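Local coordinates for acetyltransferase, GNAT family (Colwellia psychrerythraea, PDB 3IWG), which probably transfers an acyl group, most likely acetyl from acetyl-CoA, to an acceptor substrate, at residues V97-A105 against A265-F273; L199-L210 against A235-C244. All blocks are in the same frame, centred on the assembly; numbering follows the deposited sequence.

Interaction 1. Residues V97-A105 against A265-F273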
ATOM      1  N   VAL A  97      -3.100  26.562 -14.374  1.00 36.70           N
ATOM      2  CA  VAL A  97      -1.923  25.909 -13.838  1.00 35.38           C
ATOM      3  C   VAL A  97      -1.078  26.951 -13.112  1.00 34.85           C
ATOM      4  O   VAL A  97      -0.827  28.031 -13.642  1.00 35.41           O
ATOM      5  CB  VAL A  97      -1.108  25.308 -14.949  1.00 35.54           C
ATOM      6  CG1 VAL A  97       0.171  24.734 -14.388  1.00 35.22           C
ATOM      7  CG2 VAL A  97      -1.918  24.238 -15.668  1.00 35.12           C
ATOM      8  N   LYS A  98      -0.666  26.642 -11.890  1.00 33.50           N
ATOM      9  CA  LYS A  98       0.045  27.599 -11.046  1.00 32.28           C
ATOM     10  C   LYS A  98       1.544  27.579 -11.228  1.00 30.79           C
ATOM     11  O   LYS A  98       2.211  28.572 -10.913  1.00 29.04           O
ATOM     12  CB  LYS A  98      -0.210  27.295  -9.579  1.00 32.66           C
ATOM     13  CG  LYS A  98      -1.579  27.663  -9.079  1.00 34.52           C
ATOM     14  CD  LYS A  98      -1.734  27.112  -7.666  1.00 37.21           C
ATOM     15  CE  LYS A  98      -3.030  27.513  -7.022  1.00 39.23           C
ATOM     16  NZ  LYS A  98      -3.357  26.543  -5.939  1.00 42.13           N
ATOM     17  N   GLY A  99       2.078  26.441 -11.684  1.00 28.67           N
ATOM     18  CA  GLY A  99       3.507  26.259 -11.685  1.00 27.89           C
ATOM     19  C   GLY A  99       3.974  24.913 -12.152  1.00 27.37           C
ATOM     20  O   GLY A  99       3.235  24.130 -12.750  1.00 27.73           O
ATOM     21  N   ALA A 100       5.231  24.633 -11.901  1.00 26.52           N
ATOM     22  CA  ALA A 100       5.764  23.346 -12.316  1.00 26.37           C
ATOM     23  C   ALA A 100       6.813  22.875 -11.360  1.00 25.67           C
ATOM     24  O   ALA A 100       7.472  23.695 -10.695  1.00 25.52           O
ATOM     25  CB  ALA A 100       6.335  23.436 -13.701  1.00 26.24           C
ATOM     26  N   PHE A 101       6.921  21.558 -11.266  1.00 24.95           N
ATOM     27  CA  PHE A 101       8.073  20.910 -10.682  1.00 24.81           C
ATOM     28  C   PHE A 101       8.809  20.228 -11.826  1.00 24.99           C
ATOM     29  O   PHE A 101       8.200  19.542 -12.684  1.00 25.08           O
ATOM     30  CB  PHE A 101       7.696  19.842  -9.636  1.00 25.55           C
ATOM     31  CG  PHE A 101       6.984  20.388  -8.379  1.00 25.32           C
ATOM     32  CD1 PHE A 101       7.719  20.736  -7.245  1.00 27.54           C
ATOM     33  CD2 PHE A 101       5.607  20.518  -8.345  1.00 25.31           C
ATOM     34  CE1 PHE A 101       7.092  21.224  -6.068  1.00 29.48           C
ATOM     35  CE2 PHE A 101       4.953  20.992  -7.196  1.00 28.11           C
ATOM     36  CZ  PHE A 101       5.691  21.344  -6.042  1.00 30.22           C
ATOM     37  N   VAL A 102      10.125  20.381 -11.794  1.00 24.01           N
ATOM     38  CA  VAL A 102      10.991  19.964 -12.842  1.00 23.25           C
ATOM     39  C   VAL A 102      12.394  19.871 -12.288  1.00 23.33           C
ATOM     40  O   VAL A 102      12.757  20.641 -11.411  1.00 21.56           O
ATOM     41  CB  VAL A 102      10.949  20.981 -14.003  1.00 23.06           C
ATOM     42  CG1 VAL A 102      11.585  22.258 -13.571  1.00 21.28           C
ATOM     43  CG2 VAL A 102      11.574  20.415 -15.257  1.00 19.78           C
ATOM     44  N   SER A 103      13.160  18.882 -12.769  1.00 24.07           N
ATOM     45  CA  SER A 103      14.556  18.809 -12.391  1.00 24.16           C
ATOM     46  C   SER A 103      15.466  19.344 -13.457  1.00 23.87           C
ATOM     47  O   SER A 103      15.125  19.401 -14.638  1.00 24.35           O
ATOM     48  CB  SER A 103      15.001  17.394 -12.054  1.00 23.52           C
ATOM     49  OG  SER A 103      15.152  16.603 -13.210  1.00 25.21           O
ATOM     50  N   THR A 104      16.669  19.625 -13.012  1.00 23.62           N
ATOM     51  CA  THR A 104      17.756  19.966 -13.881  1.00 24.25           C
ATOM     52  C   THR A 104      18.188  18.868 -14.838  1.00 25.02           C
ATOM     53  O   THR A 104      19.102  19.104 -15.643  1.00 25.20           O
ATOM     54  CB  THR A 104      18.947  20.384 -13.026  1.00 24.84           C
ATOM     55  OG1 THR A 104      19.375  19.269 -12.236  1.00 23.08           O
ATOM     56  CG2 THR A 104      18.521  21.558 -12.112  1.00 22.49           C
ATOM     57  N   ALA A 105      17.540  17.687 -14.774  1.00 24.67           N
ATOM     58  CA  ALA A 105      17.858  16.576 -15.659  1.00 23.63           C
ATOM     59  C   ALA A 105      16.815  16.449 -16.738  1.00 23.92           C
ATOM     60  O   ALA A 105      16.942  15.557 -17.621  1.00 22.12           O
ATOM     61  CB  ALA A 105      17.933  15.244 -14.866  1.00 24.07           C
ATOM     62  N   ALA A 265      24.669  16.841  -8.710  1.00 26.10           N
ATOM     63  CA  ALA A 265      24.713  17.865  -9.745  1.00 25.59           C
ATOM     64  C   ALA A 265      23.307  18.302 -10.107  1.00 25.38           C
ATOM     65  O   ALA A 265      23.153  19.174 -10.959  1.00 26.03           O
ATOM     66  CB  ALA A 265      25.400  17.352 -10.972  1.00 24.60           C
ATOM     67  N   HIS A 266      22.300  17.733  -9.445  1.00 24.78           N
ATOM     68  CA  HIS A 266      20.902  17.942  -9.796  1.00 24.11           C
ATOM     69  C   HIS A 266      19.984  18.376  -8.689  1.00 24.57           C
ATOM     70  O   HIS A 266      20.218  18.075  -7.509  1.00 25.16           O
ATOM     71  CB  HIS A 266      20.366  16.673 -10.411  1.00 23.58           C
ATOM     72  CG  HIS A 266      20.961  16.397 -11.740  1.00 22.60           C
ATOM     73  ND1 HIS A 266      20.585  17.093 -12.862  1.00 23.22           N
ATOM     74  CD2 HIS A 266      21.957  15.561 -12.120  1.00 23.75           C
ATOM     75  CE1 HIS A 266      21.313  16.679 -13.888  1.00 25.24           C
ATOM     76  NE2 HIS A 266      22.145  15.741 -13.464  1.00 23.62           N
ATOM     77  N   ARG A 267      18.903  19.054  -9.092  1.00 24.44           N
ATOM     78  CA  ARG A 267      17.969  19.687  -8.184  1.00 23.40           C
ATOM     79  C   ARG A 267      16.588  19.542  -8.748  1.00 23.95           C
ATOM     80  O   ARG A 267      16.431  19.567  -9.932  1.00 24.11           O
ATOM     81  CB  ARG A 267      18.247  21.194  -8.049  1.00 23.54           C
ATOM     82  CG  ARG A 267      19.555  21.571  -7.408  1.00 23.47           C
ATOM     83  CD  ARG A 267      19.661  21.139  -5.950  1.00 22.67           C
ATOM     84  NE  ARG A 267      20.895  21.623  -5.340  1.00 20.03           N
ATOM     85  CZ  ARG A 267      22.054  21.007  -5.435  1.00 20.91           C
ATOM     86  NH1 ARG A 267      22.171  19.887  -6.116  1.00 24.56           N
ATOM     87  NH2 ARG A 267      23.116  21.523  -4.845  1.00 24.57           N
ATOM     88  N   ILE A 268      15.583  19.374  -7.892  1.00 24.53           N
ATOM     89  CA  ILE A 268      14.192  19.526  -8.316  1.00 24.30           C
ATOM     90  C   ILE A 268      13.782  20.898  -7.831  1.00 23.92           C
ATOM     91  O   ILE A 268      13.931  21.246  -6.635  1.00 24.38           O
ATOM     92  CB  ILE A 268      13.204  18.463  -7.701  1.00 23.82           C
ATOM     93  CG1 ILE A 268      13.507  17.083  -8.237  1.00 25.32           C
ATOM     94  CG2 ILE A 268      11.793  18.787  -8.071  1.00 22.26           C
ATOM     95  CD1 ILE A 268      12.687  15.879  -7.619  1.00 27.21           C
ATOM     96  N   VAL A 269      13.204  21.652  -8.738  1.00 23.61           N
ATOM     97  CA  VAL A 269      12.853  23.016  -8.472  1.00 23.69           C
ATOM     98  C   VAL A 269      11.375  23.174  -8.654  1.00 24.25           C
ATOM     99  O   VAL A 269      10.780  22.563  -9.560  1.00 25.74           O
ATOM    100  CB  VAL A 269      13.602  23.962  -9.478  1.00 23.77           C
ATOM    101  CG1 VAL A 269      13.198  25.402  -9.263  1.00 21.85           C
ATOM    102  CG2 VAL A 269      15.144  23.773  -9.417  1.00 22.60           C
ATOM    103  N   GLN A 270      10.795  24.037  -7.846  1.00 24.98           N
ATOM    104  CA  GLN A 270       9.405  24.417  -7.963  1.00 25.92           C
ATOM    105  C   GLN A 270       9.351  25.805  -8.518  1.00 25.81           C
ATOM    106  O   GLN A 270       9.830  26.727  -7.838  1.00 26.57           O
ATOM    107  CB  GLN A 270       8.727  24.446  -6.581  1.00 26.48           C
ATOM    108  CG  GLN A 270       7.238  24.726  -6.639  1.00 27.70           C
ATOM    109  CD  GLN A 270       6.564  24.747  -5.270  1.00 29.97           C
ATOM    110  OE1 GLN A 270       7.070  24.191  -4.281  1.00 30.70           O
ATOM    111  NE2 GLN A 270       5.432  25.429  -5.205  1.00 28.73           N
ATOM    112  N   PHE A 271       8.743  25.947  -9.705  1.00 25.44           N
ATOM    113  CA  PHE A 271       8.574  27.232 -10.415  1.00 25.99           C
ATOM    114  C   PHE A 271       7.149  27.727 -10.303  1.00 27.16           C
ATOM    115  O   PHE A 271       6.207  26.913 -10.344  1.00 27.71           O
ATOM    116  CB  PHE A 271       8.864  27.084 -11.906  1.00 25.29           C
ATOM    117  CG  PHE A 271      10.308  26.947 -12.237  1.00 24.45           C
ATOM    118  CD1 PHE A 271      11.153  28.048 -12.191  1.00 23.57           C
ATOM    119  CD2 PHE A 271      10.833  25.732 -12.621  1.00 27.34           C
ATOM    120  CE1 PHE A 271      12.501  27.947 -12.503  1.00 21.51           C
ATOM    121  CE2 PHE A 271      12.205  25.619 -12.955  1.00 26.93           C
ATOM    122  CZ  PHE A 271      13.031  26.742 -12.886  1.00 25.02           C
ATOM    123  N   GLU A 272       6.981  29.035 -10.136  1.00 28.29           N
ATOM    124  CA  GLU A 272       5.650  29.635 -10.114  1.00 29.67           C
ATOM    125  C   GLU A 272       5.505  30.383 -11.418  1.00 31.17           C
ATOM    126  O   GLU A 272       6.427  31.064 -11.846  1.00 31.12           O
ATOM    127  CB  GLU A 272       5.443  30.596  -8.945  1.00 29.51           C
ATOM    128  CG  GLU A 272       5.750  30.022  -7.537  1.00 30.47           C
ATOM    129  CD  GLU A 272       4.856  28.853  -7.120  1.00 30.91           C
ATOM    130  OE1 GLU A 272       3.626  28.973  -7.293  1.00 29.80           O
ATOM    131  OE2 GLU A 272       5.390  27.829  -6.608  1.00 29.45           O
ATOM    132  N   PHE A 273       4.346  30.242 -12.045  1.00 33.04           N
ATOM    133  CA  PHE A 273       4.076  30.887 -13.303  1.00 34.60           C
ATOM    134  C   PHE A 273       3.645  32.353 -13.215  1.00 37.04           C
ATOM    135  O   PHE A 273       2.905  32.787 -12.300  1.00 36.76           O
ATOM    136  CB  PHE A 273       3.004  30.134 -14.078  1.00 34.44           C
ATOM    137  CG  PHE A 273       3.453  28.819 -14.602  1.00 33.03           C
ATOM    138  CD1 PHE A 273       4.791  28.590 -14.903  1.00 31.92           C
ATOM    139  CD2 PHE A 273       2.529  27.804 -14.826  1.00 30.83           C
ATOM    140  CE1 PHE A 273       5.211  27.363 -15.360  1.00 32.10           C
ATOM    141  CE2 PHE A 273       2.941  26.570 -15.337  1.00 31.04           C
ATOM    142  CZ  PHE A 273       4.285  26.342 -15.596  1.00 30.40           C
TER

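Interaction 2. Residues L199-L210 against A235-C244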
ATOM      1  N   LEU A 199      13.860  -1.006  -6.082  1.00 23.80           N
ATOM      2  CA  LEU A 199      14.135  -1.203  -7.484  1.00 24.67           C
ATOM      3  C   LEU A 199      13.087  -0.483  -8.248  1.00 24.75           C
ATOM      4  O   LEU A 199      12.024  -0.244  -7.732  1.00 24.37           O
ATOM      5  CB  LEU A 199      14.073  -2.680  -7.853  1.00 24.04           C
ATOM      6  CG  LEU A 199      15.379  -3.397  -7.581  1.00 25.27           C
ATOM      7  CD1 LEU A 199      15.869  -3.156  -6.170  1.00 24.74           C
ATOM      8  CD2 LEU A 199      15.231  -4.939  -7.905  1.00 23.96           C
ATOM      9  N   PHE A 200      13.407  -0.162  -9.486  1.00 26.69           N
ATOM     10  CA  PHE A 200      12.451   0.345 -10.455  1.00 28.11           C
ATOM     11  C   PHE A 200      11.951  -0.770 -11.362  1.00 29.48           C
ATOM     12  O   PHE A 200      12.735  -1.564 -11.901  1.00 29.77           O
ATOM     13  CB  PHE A 200      13.132   1.356 -11.312  1.00 28.54           C
ATOM     14  CG  PHE A 200      13.506   2.594 -10.573  1.00 29.48           C
ATOM     15  CD1 PHE A 200      12.600   3.632 -10.457  1.00 29.62           C
ATOM     16  CD2 PHE A 200      14.764   2.725 -10.006  1.00 28.13           C
ATOM     17  CE1 PHE A 200      12.954   4.796  -9.801  1.00 31.46           C
ATOM     18  CE2 PHE A 200      15.117   3.869  -9.317  1.00 28.66           C
ATOM     19  CZ  PHE A 200      14.219   4.917  -9.223  1.00 29.72           C
ATOM     20  N   ASP A 201      10.646  -0.836 -11.567  1.00 30.92           N
ATOM     21  CA  ASP A 201      10.114  -1.889 -12.421  1.00 32.53           C
ATOM     22  C   ASP A 201      10.327  -1.629 -13.935  1.00 33.61           C
ATOM     23  O   ASP A 201      10.358  -2.584 -14.712  1.00 33.71           O
ATOM     24  CB  ASP A 201       8.647  -2.170 -12.061  1.00 32.72           C
ATOM     25  CG  ASP A 201       8.501  -2.867 -10.698  1.00 34.61           C
ATOM     26  OD1 ASP A 201       9.507  -3.387 -10.131  1.00 37.21           O
ATOM     27  OD2 ASP A 201       7.381  -2.868 -10.170  1.00 37.33           O
ATOM     28  N   GLN A 202      10.490  -0.363 -14.328  1.00 34.50           N
ATOM     29  CA  GLN A 202      10.718   0.010 -15.725  1.00 36.48           C
ATOM     30  C   GLN A 202      11.598   1.254 -15.838  1.00 35.56           C
ATOM     31  O   GLN A 202      11.721   2.030 -14.906  1.00 35.49           O
ATOM     32  CB  GLN A 202       9.396   0.346 -16.412  1.00 37.52           C
ATOM     33  CG  GLN A 202       8.165  -0.012 -15.583  1.00 43.90           C
ATOM     34  CD  GLN A 202       7.024   0.999 -15.718  1.00 51.11           C
ATOM     35  OE1 GLN A 202       6.764   1.784 -14.781  1.00 52.82           O
ATOM     36  NE2 GLN A 202       6.340   0.990 -16.887  1.00 53.27           N
ATOM     37  N   TYR A 203      12.183   1.432 -17.006  1.00 35.52           N
ATOM     38  CA  TYR A 203      12.934   2.644 -17.373  1.00 35.44           C
ATOM     39  C   TYR A 203      14.262   2.821 -16.680  1.00 34.76           C
ATOM     40  O   TYR A 203      15.240   3.268 -17.322  1.00 35.66           O
ATOM     41  CB  TYR A 203      12.129   3.926 -17.121  1.00 35.33           C
ATOM     42  CG  TYR A 203      10.745   3.894 -17.693  1.00 36.20           C
ATOM     43  CD1 TYR A 203      10.537   3.566 -19.027  1.00 37.92           C
ATOM     44  CD2 TYR A 203       9.633   4.168 -16.903  1.00 35.57           C
ATOM     45  CE1 TYR A 203       9.253   3.520 -19.564  1.00 38.13           C
ATOM     46  CE2 TYR A 203       8.339   4.143 -17.449  1.00 36.60           C
ATOM     47  CZ  TYR A 203       8.170   3.816 -18.769  1.00 37.32           C
ATOM     48  OH  TYR A 203       6.915   3.761 -19.316  1.00 40.82           O
ATOM     49  N   GLN A 204      14.304   2.558 -15.382  1.00 32.65           N
ATOM     50  CA  GLN A 204      15.513   2.833 -14.640  1.00 31.51           C
ATOM     51  C   GLN A 204      16.011   1.609 -13.908  1.00 30.87           C
ATOM     52  O   GLN A 204      16.590   1.732 -12.824  1.00 30.84           O
ATOM     53  CB  GLN A 204      15.264   4.010 -13.695  1.00 31.58           C
ATOM     54  CG  GLN A 204      14.761   5.208 -14.454  1.00 31.25           C
ATOM     55  CD  GLN A 204      14.619   6.493 -13.664  1.00 30.71           C
ATOM     56  OE1 GLN A 204      14.458   7.541 -14.261  1.00 28.23           O
ATOM     57  NE2 GLN A 204      14.657   6.419 -12.335  1.00 32.16           N
ATOM     58  N   THR A 205      15.844   0.438 -14.526  1.00 30.11           N
ATOM     59  CA  THR A 205      16.101  -0.845 -13.855  1.00 30.07           C
ATOM     60  C   THR A 205      17.580  -1.125 -13.541  1.00 29.62           C
ATOM     61  O   THR A 205      17.925  -2.180 -13.056  1.00 29.16           O
ATOM     62  CB  THR A 205      15.565  -2.043 -14.698  1.00 30.44           C
ATOM     63  OG1 THR A 205      16.236  -2.054 -15.958  1.00 31.37           O
ATOM     64  CG2 THR A 205      14.058  -1.943 -14.918  1.00 30.52           C
ATOM     65  N   GLU A 206      18.460  -0.197 -13.849  1.00 29.72           N
ATOM     66  CA  GLU A 206      19.852  -0.346 -13.490  1.00 30.64           C
ATOM     67  C   GLU A 206      20.156   0.417 -12.176  1.00 28.95           C
ATOM     68  O   GLU A 206      21.264   0.343 -11.659  1.00 28.94           O
ATOM     69  CB  GLU A 206      20.777   0.048 -14.676  1.00 31.42           C
ATOM     70  CG  GLU A 206      20.470   1.426 -15.396  1.00 37.38           C
ATOM     71  CD  GLU A 206      19.084   1.540 -16.192  1.00 42.29           C
ATOM     72  OE1 GLU A 206      18.922   1.025 -17.338  1.00 47.49           O
ATOM     73  OE2 GLU A 206      18.159   2.188 -15.681  1.00 43.81           O
ATOM     74  N   TYR A 207      19.159   1.070 -11.594  1.00 27.50           N
ATOM     75  CA  TYR A 207      19.361   1.828 -10.370  1.00 26.59           C
ATOM     76  C   TYR A 207      18.531   1.358  -9.171  1.00 26.71           C
ATOM     77  O   TYR A 207      17.478   0.687  -9.307  1.00 26.56           O
ATOM     78  CB  TYR A 207      19.042   3.284 -10.649  1.00 26.80           C
ATOM     79  CG  TYR A 207      19.902   3.881 -11.755  1.00 26.49           C
ATOM     80  CD1 TYR A 207      21.144   4.415 -11.471  1.00 27.33           C
ATOM     81  CD2 TYR A 207      19.461   3.912 -13.091  1.00 29.44           C
ATOM     82  CE1 TYR A 207      21.947   4.992 -12.469  1.00 28.90           C
ATOM     83  CE2 TYR A 207      20.266   4.476 -14.116  1.00 30.50           C
ATOM     84  CZ  TYR A 207      21.514   5.010 -13.797  1.00 30.94           C
ATOM     85  OH  TYR A 207      22.336   5.589 -14.777  1.00 33.16           O
ATOM     86  N   ALA A 208      19.031   1.700  -7.987  1.00 25.58           N
ATOM     87  CA  ALA A 208      18.303   1.515  -6.742  1.00 24.98           C
ATOM     88  C   ALA A 208      18.109   2.892  -6.090  1.00 24.77           C
ATOM     89  O   ALA A 208      19.047   3.678  -5.979  1.00 24.94           O
ATOM     90  CB  ALA A 208      19.036   0.579  -5.829  1.00 23.39           C
ATOM     91  N   ASP A 209      16.897   3.173  -5.646  1.00 24.36           N
ATOM     92  CA  ASP A 209      16.565   4.443  -5.048  1.00 24.70           C
ATOM     93  C   ASP A 209      16.473   4.203  -3.530  1.00 24.73           C
ATOM     94  O   ASP A 209      15.620   3.433  -3.075  1.00 24.79           O
ATOM     95  CB  ASP A 209      15.224   4.879  -5.619  1.00 24.79           C
ATOM     96  CG  ASP A 209      14.818   6.316  -5.261  1.00 28.13           C
ATOM     97  OD1 ASP A 209      15.578   7.117  -4.653  1.00 33.87           O
ATOM     98  OD2 ASP A 209      13.681   6.663  -5.643  1.00 30.91           O
ATOM     99  N   LEU A 210      17.346   4.853  -2.760  1.00 24.19           N
ATOM    100  CA  LEU A 210      17.462   4.605  -1.334  1.00 24.90           C
ATOM    101  C   LEU A 210      16.733   5.636  -0.473  1.00 25.72           C
ATOM    102  O   LEU A 210      16.645   6.796  -0.815  1.00 26.78           O
ATOM    103  CB  LEU A 210      18.935   4.576  -0.931  1.00 24.43           C
ATOM    104  CG  LEU A 210      19.843   3.788  -1.862  1.00 23.38           C
ATOM    105  CD1 LEU A 210      21.305   3.787  -1.370  1.00 17.09           C
ATOM    106  CD2 LEU A 210      19.326   2.353  -2.107  1.00 20.11           C
ATOM    107  N   ALA A 235      22.531  -2.773  -2.890  1.00 22.02           N
ATOM    108  CA  ALA A 235      22.256  -2.461  -4.282  1.00 22.42           C
ATOM    109  C   ALA A 235      23.348  -3.006  -5.176  1.00 23.13           C
ATOM    110  O   ALA A 235      23.060  -3.706  -6.153  1.00 25.07           O
ATOM    111  CB  ALA A 235      22.069  -0.964  -4.500  1.00 21.59           C
ATOM    112  N   ALA A 236      24.598  -2.734  -4.837  1.00 23.32           N
ATOM    113  CA  ALA A 236      25.694  -3.233  -5.628  1.00 24.29           C
ATOM    114  C   ALA A 236      25.665  -4.792  -5.800  1.00 25.23           C
ATOM    115  O   ALA A 236      25.899  -5.274  -6.877  1.00 24.91           O
ATOM    116  CB  ALA A 236      27.081  -2.736  -5.070  1.00 23.45           C
ATOM    117  N   THR A 237      25.332  -5.567  -4.779  1.00 26.62           N
ATOM    118  CA  THR A 237      25.222  -7.003  -5.000  1.00 28.55           C
ATOM    119  C   THR A 237      24.153  -7.382  -6.029  1.00 28.65           C
ATOM    120  O   THR A 237      24.274  -8.431  -6.661  1.00 28.88           O
ATOM    121  CB  THR A 237      24.925  -7.798  -3.730  1.00 28.95           C
ATOM    122  OG1 THR A 237      23.570  -7.541  -3.310  1.00 31.43           O
ATOM    123  CG2 THR A 237      25.948  -7.441  -2.629  1.00 29.06           C
ATOM    124  N   GLN A 238      23.127  -6.542  -6.201  1.00 28.75           N
ATOM    125  CA  GLN A 238      22.099  -6.779  -7.235  1.00 28.15           C
ATOM    126  C   GLN A 238      22.484  -6.215  -8.568  1.00 27.52           C
ATOM    127  O   GLN A 238      21.697  -6.259  -9.489  1.00 27.06           O
ATOM    128  CB  GLN A 238      20.762  -6.160  -6.843  1.00 28.29           C
ATOM    129  CG  GLN A 238      20.038  -6.896  -5.785  1.00 29.36           C
ATOM    130  CD  GLN A 238      18.960  -6.057  -5.184  1.00 30.72           C
ATOM    131  OE1 GLN A 238      17.787  -6.186  -5.525  1.00 32.59           O
ATOM    132  NE2 GLN A 238      19.351  -5.183  -4.272  1.00 31.26           N
ATOM    133  N   GLY A 239      23.671  -5.631  -8.660  1.00 27.56           N
ATOM    134  CA  GLY A 239      24.162  -5.052  -9.922  1.00 27.18           C
ATOM    135  C   GLY A 239      23.652  -3.650 -10.203  1.00 26.56           C
ATOM    136  O   GLY A 239      23.735  -3.183 -11.330  1.00 25.30           O
ATOM    137  N   LEU A 240      23.134  -2.983  -9.178  1.00 26.09           N
ATOM    138  CA  LEU A 240      22.470  -1.666  -9.366  1.00 26.54           C
ATOM    139  C   LEU A 240      23.307  -0.497  -8.853  1.00 25.97           C
ATOM    140  O   LEU A 240      24.038  -0.614  -7.906  1.00 25.14           O
ATOM    141  CB  LEU A 240      21.118  -1.649  -8.644  1.00 26.23           C
ATOM    142  CG  LEU A 240      20.170  -2.824  -8.872  1.00 27.38           C
ATOM    143  CD1 LEU A 240      19.031  -2.818  -7.842  1.00 23.53           C
ATOM    144  CD2 LEU A 240      19.654  -2.788 -10.291  1.00 27.72           C
ATOM    145  N   THR A 241      23.152   0.645  -9.470  1.00 26.65           N
ATOM    146  CA  THR A 241      23.839   1.862  -9.042  1.00 27.10           C
ATOM    147  C   THR A 241      22.901   2.629  -8.119  1.00 26.79           C
ATOM    148  O   THR A 241      21.707   2.713  -8.381  1.00 28.71           O
ATOM    149  CB  THR A 241      24.194   2.711 -10.278  1.00 26.53           C
ATOM    150  OG1 THR A 241      25.130   1.975 -11.051  1.00 29.61           O
ATOM    151  CG2 THR A 241      24.848   4.000  -9.927  1.00 27.04           C
ATOM    152  N   SER A 242      23.422   3.220  -7.057  1.00 26.06           N
ATOM    153  CA  SER A 242      22.549   3.829  -6.083  1.00 25.28           C
ATOM    154  C   SER A 242      22.358   5.314  -6.344  1.00 25.29           C
ATOM    155  O   SER A 242      23.318   6.030  -6.657  1.00 25.35           O
ATOM    156  CB  SER A 242      23.124   3.626  -4.690  1.00 25.62           C
ATOM    157  OG  SER A 242      23.087   2.273  -4.310  1.00 26.51           O
ATOM    158  N   ILE A 243      21.121   5.753  -6.180  1.00 24.55           N
ATOM    159  CA  ILE A 243      20.730   7.125  -6.187  1.00 24.79           C
ATOM    160  C   ILE A 243      19.874   7.429  -4.933  1.00 25.47           C
ATOM    161  O   ILE A 243      19.413   6.520  -4.245  1.00 24.17           O
ATOM    162  CB  ILE A 243      19.952   7.481  -7.472  1.00 24.85           C
ATOM    163  CG1 ILE A 243      18.622   6.753  -7.566  1.00 26.37           C
ATOM    164  CG2 ILE A 243      20.749   7.085  -8.701  1.00 24.51           C
ATOM    165  CD1 ILE A 243      17.794   7.061  -8.860  1.00 27.84           C
ATOM    166  N   CYS A 244      19.741   8.707  -4.581  1.00 25.84           N
ATOM    167  CA  CYS A 244      18.756   9.085  -3.611  1.00 27.04           C
ATOM    168  C   CYS A 244      18.431  10.542  -3.728  1.00 26.46           C
ATOM    169  O   CYS A 244      19.110  11.270  -4.447  1.00 24.11           O
ATOM    170  CB  CYS A 244      19.206   8.730  -2.175  1.00 27.65           C
ATOM    171  SG  CYS A 244      20.620   9.549  -1.638  1.00 31.85           S
TER

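Interaction 1. Residues V97-A105 against A265-F273
Thr104 and His266 meet at one end of the antiparallel pairing between the chain's last strand, 262-273, and strand 99-103 of the N-terminal GNAT region: Thr104 OG1 lies 2.6 Å from His266 ND1, at the edge of the imidazole, in a hydrogen bond whose direction is open. The same oxygen accepts from Arg267 N at 3.2 Å, while Thr104 N donates to Arg267 O. A chi1 of 64° sets OG1 between backbone N and carbonyl carbon, where it serves both partners.

From there, paired backbone bonds run through Val102 with Val269 and Ala100 with Phe271 to Phe273 N, which donates to Lys98 O with an N-H...O angle of 177°, nearly straight. At this far end the Phe273 ring lies over Gly99, whose CA sits 3.7 Å from the ring centroid and 14° off its normal, a CH-pi contact. Val97 CG1 meets the ring edge at Phe273 CE2, 3.5 Å away.

On one face of the sheet, Gln270 lays its CG over the Phe101 ring, 4.0 Å from the centroid. On the other, Val102 CG1 abuts the edge of Phe271 at CE2, 3.5 Å away. Farther out, Trp35 and Tyr65 meet the Phe101 ring, and Tyr109 and Cys113 of helix 107-116 pack on Val102 and Phe271, respectively.

A CB on Gly99 would run into Phe271 O, so bare glycine and backbone bonds together fix the register, while one threonine oxygen holds Arg267 N and His266 ND1.

Interaction 2. Residues L199-L210 against A235-C244
The beta-alpha-beta unit formed by strand 207-214, helix 223-237 and strand 241-247 belongs to the GNAT fold, and this contact joins its two parallel strands near their starts. Four backbone bonds record the pairing: Thr241 N to Glu206 O, Ala208 N to Thr241 O, Ile243 N to Ala208 O and Leu210 N to Ile243 O, all between 2.9 and 3.0 Å. The short strand axes cross at -35°.

Before the strand, a type I turn from Gln204 to Tyr207 delivers Glu206 O to its partner. On the other side, Gly239 ends the helix with positive phi in a Schellman motif, and Leu240, next in the chain, brings CD2 to Thr205 O in the type I turn. The Leu240 and Leu199 side chains cross at about a right angle, their CD1 atoms 3.6 Å apart, and Leu240 CD1 also reaches Ala208 CB at 3.9 Å. Ala208 CB in turn meets Ala235 CB of the helix at 3.7 Å, packing small against small.

On the opposite face of the strands, Tyr207 and Thr241 lie side by side and point the same way, with Tyr207 CD1 3.7 Å from Thr241 CB. Ile243 CG2 approaches the same ring obliquely, 3.9 Å from Tyr207 CD1. A chi1 of 65° brings Ile243 CG1 against Ala208 O, and the extended chi2 (-179°) carries CD1 on to Phe200 CZ at 4.2 Å; Pro30 touches both Tyr207 and Ile243. Were Tyr207 an alanine, the ring would be gone and Thr241 CB and Ile243 CG2 would probably lose its cover on that side.

Ser242 OG, buried against Leu210 CD1, has no polar partner in the model; the contact therefore rests on backbone hydrogen bonds and apolar packing rather than on side-chain polar pairs.

How the interactions relate
From the N terminus, the chain first reaches 97-105 in the N-terminal GNAT region, and its partner 265-273 arrives only at the C-terminal end, so interaction 1 closes a loop whose segments stand 160 residues apart. Interaction 2 is nested within that loop and closes a much shorter one, with 24 residues, half of them helical, between 199-210 and 235-244. The two do not touch: their centres are about 24 Å apart and their nearest atoms about 8 Å. Interaction 1 ties the closing strand back to the N-terminal half, whereas interaction 2 joins neighbouring elements inside the C-terminal GNAT region. Strand 262-273 relates them, pairing with 99-103 and, through Phe262, touching Leu210, Ser242 and Cys244.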